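PDB 3U55: phosphoribosylaminoimidazole-succinocarboxamide synthase from Pyrococcus horikoshii, which catalyses the ATP-dependent joining of L-aspartate to the carboxylate of 5-amino-1-(5-phosphoribosyl)imidazole-4-carboxylate, a step of de novo purine biosynthesis. Local coordinates for residues V54-K66 with I152-L164. Residues are numbered along the deposited sequence; the frame is centred on the assembly and turned at random. Where two conformers were deposited one is given.
Sequences VIFFKLLEEHGIK and IALKVNEILKDYL
I159 meets L59, L60, H63 and I65 where helix 45-62, closed by a Schellman motif, packs on helix 143-165. The short segment axes pass 10.4 Å apart at 115°. I159 CG2 sits over one face of the H63 imidazole, and I159 CD1 reaches H63 CB at 3.6 Å. H63 ND1 donates to L59 O at 3.1 Å, with the acceptor near the ring plane, which fixes the ring's rotation. Further along, L59 CD2 makes a CH-pi contact over a face of the Y163 ring, 3.8 Å from its centroid. L164 CD2 meets the F56 ring at its edge. I65, whose N-H bonds back to L60 O, completes the Schellman motif. Its CD1 packs on K155 CD at 3.6 Å, and its CG2 touches V156 and I152. Cutting I65 back to an alanine is likely to open a gap against V156 and I159 and to leave the K155 chain without the methyl it packs on. K155, with CG anti to the backbone N (chi1 177°) and extended beyond, carries NZ to the helix end. Outside the pair, I231 of helix 220-232 touches F56 and Y163. At the turn, G64 has positive phi and its N bonds to E61 O. K155 NZ donates to H63 O at 2.8 Å, and a water links this same NZ to G64 O.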
ATOM      1  N   VAL A  54      13.334  26.899   4.252  1.00 15.90           N
ATOM      2  CA  VAL A  54      13.586  27.672   5.470  1.00 16.84           C
ATOM      3  C   VAL A  54      12.295  28.294   5.995  1.00 16.89           C
ATOM      4  O   VAL A  54      11.976  28.162   7.181  1.00 17.42           O
ATOM      5  CB  VAL A  54      14.677  28.752   5.239  1.00 17.30           C
ATOM      6  CG1 VAL A  54      14.767  29.705   6.419  1.00 20.55           C
ATOM      7  CG2 VAL A  54      16.017  28.096   5.017  1.00 19.03           C
ATOM      8  N   ILE A  55      11.549  28.951   5.108  1.00 16.72           N
ATOM      9  CA  ILE A  55      10.276  29.561   5.481  1.00 15.93           C
ATOM     10  C   ILE A  55       9.329  28.526   6.113  1.00 15.83           C
ATOM     11  O   ILE A  55       8.781  28.756   7.195  1.00 13.72           O
ATOM     12  CB  ILE A  55       9.594  30.256   4.280  1.00 16.09           C
ATOM     13  CG1 ILE A  55      10.366  31.524   3.889  1.00 19.39           C
ATOM     14  CG2 ILE A  55       8.140  30.601   4.608  1.00 18.21           C
ATOM     15  CD1 ILE A  55      10.099  32.010   2.479  1.00 22.62           C
ATOM     16  N   PHE A  56       9.144  27.393   5.434  1.00 14.79           N
ATOM     17  CA  PHE A  56       8.247  26.351   5.930  1.00 14.89           C
ATOM     18  C   PHE A  56       8.736  25.710   7.228  1.00 14.88           C
ATOM     19  O   PHE A  56       7.939  25.511   8.140  1.00 15.25           O
ATOM     20  CB  PHE A  56       7.971  25.290   4.862  1.00 13.25           C
ATOM     21  CG  PHE A  56       7.169  25.798   3.681  1.00 14.87           C
ATOM     22  CD1 PHE A  56       5.949  26.451   3.870  1.00 16.08           C
ATOM     23  CD2 PHE A  56       7.619  25.591   2.380  1.00 13.16           C
ATOM     24  CE1 PHE A  56       5.199  26.906   2.774  1.00 17.61           C
ATOM     25  CE2 PHE A  56       6.883  26.030   1.284  1.00 13.56           C
ATOM     26  CZ  PHE A  56       5.671  26.695   1.478  1.00 18.06           C
ATOM     27  N   PHE A  57      10.030  25.394   7.317  1.00 16.23           N
ATOM     28  CA  PHE A  57      10.596  24.829   8.557  1.00 16.38           C
ATOM     29  C   PHE A  57      10.380  25.748   9.753  1.00 17.35           C
ATOM     30  O   PHE A  57      10.005  25.286  10.833  1.00 15.45           O
ATOM     31  CB  PHE A  57      12.093  24.526   8.435  1.00 16.65           C
ATOM     32  CG  PHE A  57      12.423  23.320   7.585  1.00 17.84           C
ATOM     33  CD1 PHE A  57      11.646  22.167   7.635  1.00 20.11           C
ATOM     34  CD2 PHE A  57      13.549  23.334   6.760  1.00 20.19           C
ATOM     35  CE1 PHE A  57      11.972  21.051   6.851  1.00 23.45           C
ATOM     36  CE2 PHE A  57      13.884  22.227   5.977  1.00 18.37           C
ATOM     37  CZ  PHE A  57      13.095  21.086   6.020  1.00 19.78           C
ATOM     38  N   LYS A  58      10.632  27.043   9.563  1.00 15.52           N
ATOM     39  CA  LYS A  58      10.451  28.020  10.638  1.00 17.09           C
ATOM     40  C   LYS A  58       8.995  28.087  11.090  1.00 17.03           C
ATOM     41  O   LYS A  58       8.718  28.105  12.291  1.00 15.75           O
ATOM     42  CB  LYS A  58      10.958  29.402  10.215  1.00 17.79           C
ATOM     43  CG  LYS A  58      12.472  29.536  10.253  1.00 20.35           C
ATOM     44  CD  LYS A  58      12.920  30.860   9.647  1.00 25.25           C
ATOM     45  CE  LYS A  58      14.408  31.094   9.876  1.00 32.92           C
ATOM     46  NZ  LYS A  58      14.893  32.299   9.142  1.00 38.58           N
ATOM     47  N   LEU A  59       8.070  28.087  10.128  1.00 16.58           N
ATOM     48  CA  LEU A  59       6.634  28.077  10.433  1.00 17.23           C
ATOM     49  C   LEU A  59       6.223  26.841  11.248  1.00 16.87           C
ATOM     50  O   LEU A  59       5.508  26.952  12.252  1.00 16.18           O
ATOM     51  CB  LEU A  59       5.808  28.183   9.142  1.00 17.37           C
ATOM     52  CG  LEU A  59       4.289  27.976   9.214  1.00 21.70           C
ATOM     53  CD1 LEU A  59       3.584  29.170   9.853  1.00 23.58           C
ATOM     54  CD2 LEU A  59       3.740  27.718   7.814  1.00 21.97           C
ATOM     55  N   LEU A  60       6.683  25.667  10.821  1.00 16.03           N
ATOM     56  CA  LEU A  60       6.360  24.417  11.518  1.00 15.01           C
ATOM     57  C   LEU A  60       6.947  24.372  12.928  1.00 15.28           C
ATOM     58  O   LEU A  60       6.292  23.909  13.869  1.00 15.62           O
ATOM     59  CB  LEU A  60       6.812  23.214  10.687  1.00 14.79           C
ATOM     60  CG  LEU A  60       6.106  23.080   9.336  1.00 14.01           C
ATOM     61  CD1 LEU A  60       6.748  21.976   8.519  1.00 16.28           C
ATOM     62  CD2 LEU A  60       4.611  22.807   9.541  1.00 14.79           C
ATOM     63  N   GLU A  61       8.167  24.880  13.079  1.00 16.50           N
ATOM     64  CA  GLU A  61       8.816  24.939  14.393  1.00 18.93           C
ATOM     65  C   GLU A  61       8.019  25.805  15.372  1.00 19.71           C
ATOM     66  O   GLU A  61       7.886  25.457  16.549  1.00 20.99           O
ATOM     67  CB  GLU A  61      10.256  25.445  14.272  1.00 18.44           C
ATOM     68  CG  GLU A  61      11.251  24.432  13.690  1.00 20.73           C
ATOM     69  CD  GLU A  61      11.690  23.361  14.682  1.00 27.64           C
ATOM     70  OE1 GLU A  61      12.410  22.427  14.261  1.00 26.40           O
ATOM     71  OE2 GLU A  61      11.322  23.442  15.876  1.00 24.63           O
ATOM     72  N   GLU A  62       7.479  26.915  14.872  1.00 20.36           N
ATOM     73  CA  GLU A  62       6.640  27.819  15.667  1.00 21.40           C
ATOM     74  C   GLU A  62       5.370  27.121  16.138  1.00 22.19           C
ATOM     75  O   GLU A  62       4.820  27.454  17.189  1.00 22.70           O
ATOM     76  CB  GLU A  62       6.273  29.063  14.857  1.00 23.48           C
ATOM     77  CG  GLU A  62       7.423  30.051  14.668  1.00 27.10           C
ATOM     78  CD  GLU A  62       7.037  31.295  13.872  1.00 34.40           C
ATOM     79  OE1 GLU A  62       7.748  32.316  13.995  1.00 39.44           O
ATOM     80  OE2 GLU A  62       6.039  31.259  13.123  1.00 36.75           O
ATOM     81  N   HIS A  63       4.918  26.150  15.348  1.00 20.62           N
ATOM     82  CA  HIS A  63       3.744  25.350  15.673  1.00 19.47           C
ATOM     83  C   HIS A  63       4.092  24.046  16.406  1.00 19.41           C
ATOM     84  O   HIS A  63       3.253  23.156  16.522  1.00 19.20           O
ATOM     85  CB  HIS A  63       2.952  25.048  14.398  1.00 17.85           C
ATOM     86  CG  HIS A  63       2.082  26.177  13.947  1.00 19.08           C
ATOM     87  ND1 HIS A  63       2.563  27.250  13.229  1.00 23.55           N
ATOM     88  CD2 HIS A  63       0.758  26.402  14.116  1.00 20.99           C
ATOM     89  CE1 HIS A  63       1.573  28.086  12.974  1.00 21.93           C
ATOM     90  NE2 HIS A  63       0.467  27.595  13.502  1.00 20.93           N
ATOM     91  N   GLY A  64       5.324  23.937  16.902  1.00 18.15           N
ATOM     92  CA  GLY A  64       5.725  22.791  17.725  1.00 19.31           C
ATOM     93  C   GLY A  64       6.132  21.518  16.994  1.00 19.39           C
ATOM     94  O   GLY A  64       6.210  20.448  17.607  1.00 19.80           O
ATOM     95  N   ILE A  65       6.398  21.627  15.693  1.00 16.81           N
ATOM     96  CA  ILE A  65       6.914  20.496  14.911  1.00 17.62           C
ATOM     97  C   ILE A  65       8.434  20.474  14.989  1.00 16.33           C
ATOM     98  O   ILE A  65       9.083  21.474  14.678  1.00 16.98           O
ATOM     99  CB  ILE A  65       6.485  20.570  13.408  1.00 16.12           C
ATOM    100  CG1 ILE A  65       4.960  20.660  13.264  1.00 19.07           C
ATOM    101  CG2 ILE A  65       7.051  19.380  12.610  1.00 18.27           C
ATOM    102  CD1 ILE A  65       4.207  19.458  13.810  1.00 16.55           C
ATOM    103  N   LYS A  66       9.000  19.342  15.408  1.00 17.22           N
ATOM    104  CA  LYS A  66      10.451  19.168  15.402  1.00 17.72           C
ATOM    105  C   LYS A  66      10.956  18.936  13.987  1.00 16.77           C
ATOM    106  O   LYS A  66      10.531  17.991  13.327  1.00 16.91           O
ATOM    107  CB  LYS A  66      10.871  17.990  16.288  1.00 19.69           C
ATOM    108  CG  LYS A  66      10.831  18.269  17.770  1.00 24.33           C
ATOM    109  CD  LYS A  66      11.578  17.182  18.546  1.00 30.84           C
ATOM    110  CE  LYS A  66      11.173  17.187  20.005  1.00 33.96           C
ATOM    111  NZ  LYS A  66       9.812  16.609  20.170  1.00 36.74           N
ATOM    112  N   ILE A 152       2.351  13.475  13.048  1.00 11.79           N
ATOM    113  CA  ILE A 152       3.156  14.634  12.679  1.00 11.74           C
ATOM    114  C   ILE A 152       2.785  15.110  11.263  1.00 11.90           C
ATOM    115  O   ILE A 152       2.501  16.288  11.057  1.00 10.74           O
ATOM    116  CB  ILE A 152       4.683  14.346  12.757  1.00 12.53           C
ATOM    117  CG1 ILE A 152       5.118  14.058  14.203  1.00 13.90           C
ATOM    118  CG2 ILE A 152       5.477  15.532  12.216  1.00 13.24           C
ATOM    119  CD1 ILE A 152       6.509  13.372  14.307  1.00 12.50           C
ATOM    120  N   ALA A 153       2.766  14.182  10.306  1.00 11.37           N
ATOM    121  CA  ALA A 153       2.454  14.513   8.916  1.00 10.31           C
ATOM    122  C   ALA A 153       1.087  15.179   8.770  1.00 11.10           C
ATOM    123  O   ALA A 153       0.942  16.147   8.017  1.00  9.97           O
ATOM    124  CB  ALA A 153       2.531  13.260   8.037  1.00  8.86           C
ATOM    125  N   LEU A 154       0.090  14.662   9.487  1.00 11.01           N
ATOM    126  CA  LEU A 154      -1.254  15.242   9.445  1.00 12.82           C
ATOM    127  C   LEU A 154      -1.327  16.627  10.086  1.00 12.65           C
ATOM    128  O   LEU A 154      -2.067  17.486   9.607  1.00 11.37           O
ATOM    129  CB  LEU A 154      -2.284  14.290  10.071  1.00 11.56           C
ATOM    130  CG  LEU A 154      -2.639  13.069   9.219  1.00 13.23           C
ATOM    131  CD1 LEU A 154      -3.498  12.094  10.013  1.00 13.10           C
ATOM    132  CD2 LEU A 154      -3.338  13.469   7.916  1.00 15.72           C
ATOM    133  N   LYS A 155      -0.573  16.843  11.166  1.00 11.51           N
ATOM    134  CA  LYS A 155      -0.488  18.179  11.769  1.00 11.57           C
ATOM    135  C   LYS A 155       0.207  19.170  10.824  1.00 11.45           C
ATOM    136  O   LYS A 155      -0.297  20.275  10.593  1.00 11.25           O
ATOM    137  CB  LYS A 155       0.207  18.132  13.138  1.00 11.59           C
ATOM    138  CG  LYS A 155       0.388  19.506  13.772  1.00 14.58           C
ATOM    139  CD  LYS A 155       0.893  19.439  15.202  1.00 16.46           C
ATOM    140  CE  LYS A 155       1.240  20.851  15.680  1.00 18.61           C
ATOM    141  NZ  LYS A 155       1.761  20.858  17.078  1.00 19.24           N
ATOM    142  N   VAL A 156       1.352  18.761  10.275  1.00 11.13           N
ATOM    143  CA  VAL A 156       2.062  19.533   9.245  1.00  9.57           C
ATOM    144  C   VAL A 156       1.108  19.920   8.122  1.00 11.46           C
ATOM    145  O   VAL A 156       1.076  21.080   7.688  1.00 11.47           O
ATOM    146  CB  VAL A 156       3.266  18.744   8.668  1.00  9.64           C
ATOM    147  CG1 VAL A 156       3.836  19.430   7.413  1.00 11.36           C
ATOM    148  CG2 VAL A 156       4.356  18.568   9.747  1.00  9.94           C
ATOM    149  N   ASN A 157       0.327  18.946   7.660  1.00 10.30           N
ATOM    150  CA  ASN A 157      -0.669  19.207   6.625  1.00 11.16           C
ATOM    151  C   ASN A 157      -1.597  20.355   7.010  1.00 11.83           C
ATOM    152  O   ASN A 157      -1.756  21.284   6.232  1.00 12.90           O
ATOM    153  CB  ASN A 157      -1.462  17.948   6.302  1.00 10.40           C
ATOM    154  CG  ASN A 157      -2.430  18.142   5.134  1.00  9.92           C
ATOM    155  OD1 ASN A 157      -2.102  18.767   4.121  1.00 11.13           O
ATOM    156  ND2 ASN A 157      -3.633  17.597   5.280  1.00 10.21           N
ATOM    157  N   GLU A 158      -2.178  20.298   8.209  1.00 12.75           N
ATOM    158  CA  GLU A 158      -3.103  21.349   8.662  1.00 14.03           C
ATOM    159  C   GLU A 158      -2.450  22.733   8.655  1.00 14.92           C
ATOM    160  O   GLU A 158      -3.028  23.691   8.133  1.00 15.93           O
ATOM    161  CB  GLU A 158      -3.679  21.025  10.048  1.00 14.37           C
ATOM    162  CG  GLU A 158      -4.646  19.839  10.070  1.00 17.27           C
ATOM    163  CD  GLU A 158      -5.815  19.996   9.105  1.00 24.07           C
ATOM    164  OE1 GLU A 158      -5.937  19.172   8.167  1.00 21.73           O
ATOM    165  OE2 GLU A 158      -6.605  20.951   9.274  1.00 26.88           O
ATOM    166  N   ILE A 159      -1.252  22.825   9.228  1.00 14.68           N
ATOM    167  CA  ILE A 159      -0.496  24.080   9.304  1.00 15.60           C
ATOM    168  C   ILE A 159      -0.184  24.655   7.925  1.00 16.40           C
ATOM    169  O   ILE A 159      -0.436  25.840   7.673  1.00 14.90           O
ATOM    170  CB  ILE A 159       0.835  23.909  10.085  1.00 15.63           C
ATOM    171  CG1 ILE A 159       0.561  23.443  11.519  1.00 16.49           C
ATOM    172  CG2 ILE A 159       1.647  25.215  10.070  1.00 16.79           C
ATOM    173  CD1 ILE A 159       1.670  22.570  12.112  1.00 13.21           C
ATOM    174  N   LEU A 160       0.363  23.820   7.041  1.00 13.70           N
ATOM    175  CA  LEU A 160       0.741  24.270   5.699  1.00 14.59           C
ATOM    176  C   LEU A 160      -0.470  24.648   4.855  1.00 15.71           C
ATOM    177  O   LEU A 160      -0.467  25.698   4.219  1.00 16.08           O
ATOM    178  CB  LEU A 160       1.586  23.218   4.972  1.00 14.02           C
ATOM    179  CG  LEU A 160       2.945  22.846   5.576  1.00 14.64           C
ATOM    180  CD1 LEU A 160       3.604  21.787   4.697  1.00 16.60           C
ATOM    181  CD2 LEU A 160       3.859  24.063   5.732  1.00 17.19           C
ATOM    182  N   LYS A 161      -1.500  23.803   4.876  1.00 15.47           N
ATOM    183  CA  LYS A 161      -2.698  24.056   4.075  0.50 16.85           C
ATOM    184  C   LYS A 161      -3.393  25.348   4.510  1.00 17.77           C
ATOM    185  O   LYS A 161      -3.788  26.138   3.656  1.00 17.77           O
ATOM    186  CB  LYS A 161      -3.652  22.845   4.057  0.50 16.18           C
ATOM    187  CG  LYS A 161      -4.570  22.682   5.268  0.50 15.62           C
ATOM    188  CD  LYS A 161      -4.999  21.225   5.445  0.50 16.73           C
ATOM    189  CE  LYS A 161      -5.797  20.711   4.267  0.50 17.69           C
ATOM    190  NZ  LYS A 161      -7.242  21.043   4.386  0.50 21.83           N
ATOM    191  N   ASP A 162      -3.499  25.581   5.823  1.00 18.47           N
ATOM    192  CA  ASP A 162      -4.102  26.816   6.357  1.00 20.08           C
ATOM    193  C   ASP A 162      -3.298  28.052   5.955  1.00 19.40           C
ATOM    194  O   ASP A 162      -3.853  29.041   5.475  1.00 20.41           O
ATOM    195  CB  ASP A 162      -4.216  26.763   7.884  1.00 18.66           C
ATOM    196  CG  ASP A 162      -5.287  25.795   8.372  1.00 24.48           C
ATOM    197  OD1 ASP A 162      -6.140  25.355   7.568  1.00 30.01           O
ATOM    198  OD2 ASP A 162      -5.273  25.470   9.580  1.00 31.23           O
ATOM    199  N   TYR A 163      -1.987  27.975   6.157  1.00 19.73           N
ATOM    200  CA  TYR A 163      -1.053  29.057   5.838  1.00 19.49           C
ATOM    201  C   TYR A 163      -1.078  29.414   4.354  1.00 19.76           C
ATOM    202  O   TYR A 163      -1.082  30.595   3.987  1.00 18.77           O
ATOM    203  CB  TYR A 163       0.361  28.644   6.271  1.00 19.54           C
ATOM    204  CG  TYR A 163       1.468  29.607   5.906  1.00 20.21           C
ATOM    205  CD1 TYR A 163       1.776  30.691   6.731  1.00 24.59           C
ATOM    206  CD2 TYR A 163       2.222  29.421   4.747  1.00 24.56           C
ATOM    207  CE1 TYR A 163       2.805  31.571   6.405  1.00 27.21           C
ATOM    208  CE2 TYR A 163       3.249  30.298   4.410  1.00 26.58           C
ATOM    209  CZ  TYR A 163       3.532  31.367   5.244  1.00 27.80           C
ATOM    210  OH  TYR A 163       4.544  32.230   4.912  1.00 35.04           O
ATOM    211  N   LEU A 164      -1.098  28.391   3.504  1.00 18.48           N
ATOM    212  CA  LEU A 164      -1.050  28.593   2.059  1.00 19.21           C
ATOM    213  C   LEU A 164      -2.385  29.088   1.499  1.00 20.78           C
ATOM    214  O   LEU A 164      -2.400  29.909   0.585  1.00 21.47           O
ATOM    215  CB  LEU A 164      -0.580  27.320   1.340  1.00 18.63           C
ATOM    216  CG  LEU A 164       0.876  26.892   1.587  1.00 17.66           C
ATOM    217  CD1 LEU A 164       1.108  25.443   1.165  1.00 15.60           C
ATOM    218  CD2 LEU A 164       1.873  27.820   0.882  1.00 18.54           C
TER
HETATM  219  O   HOH W   1       3.612  19.102  17.895  1.00 20.43           O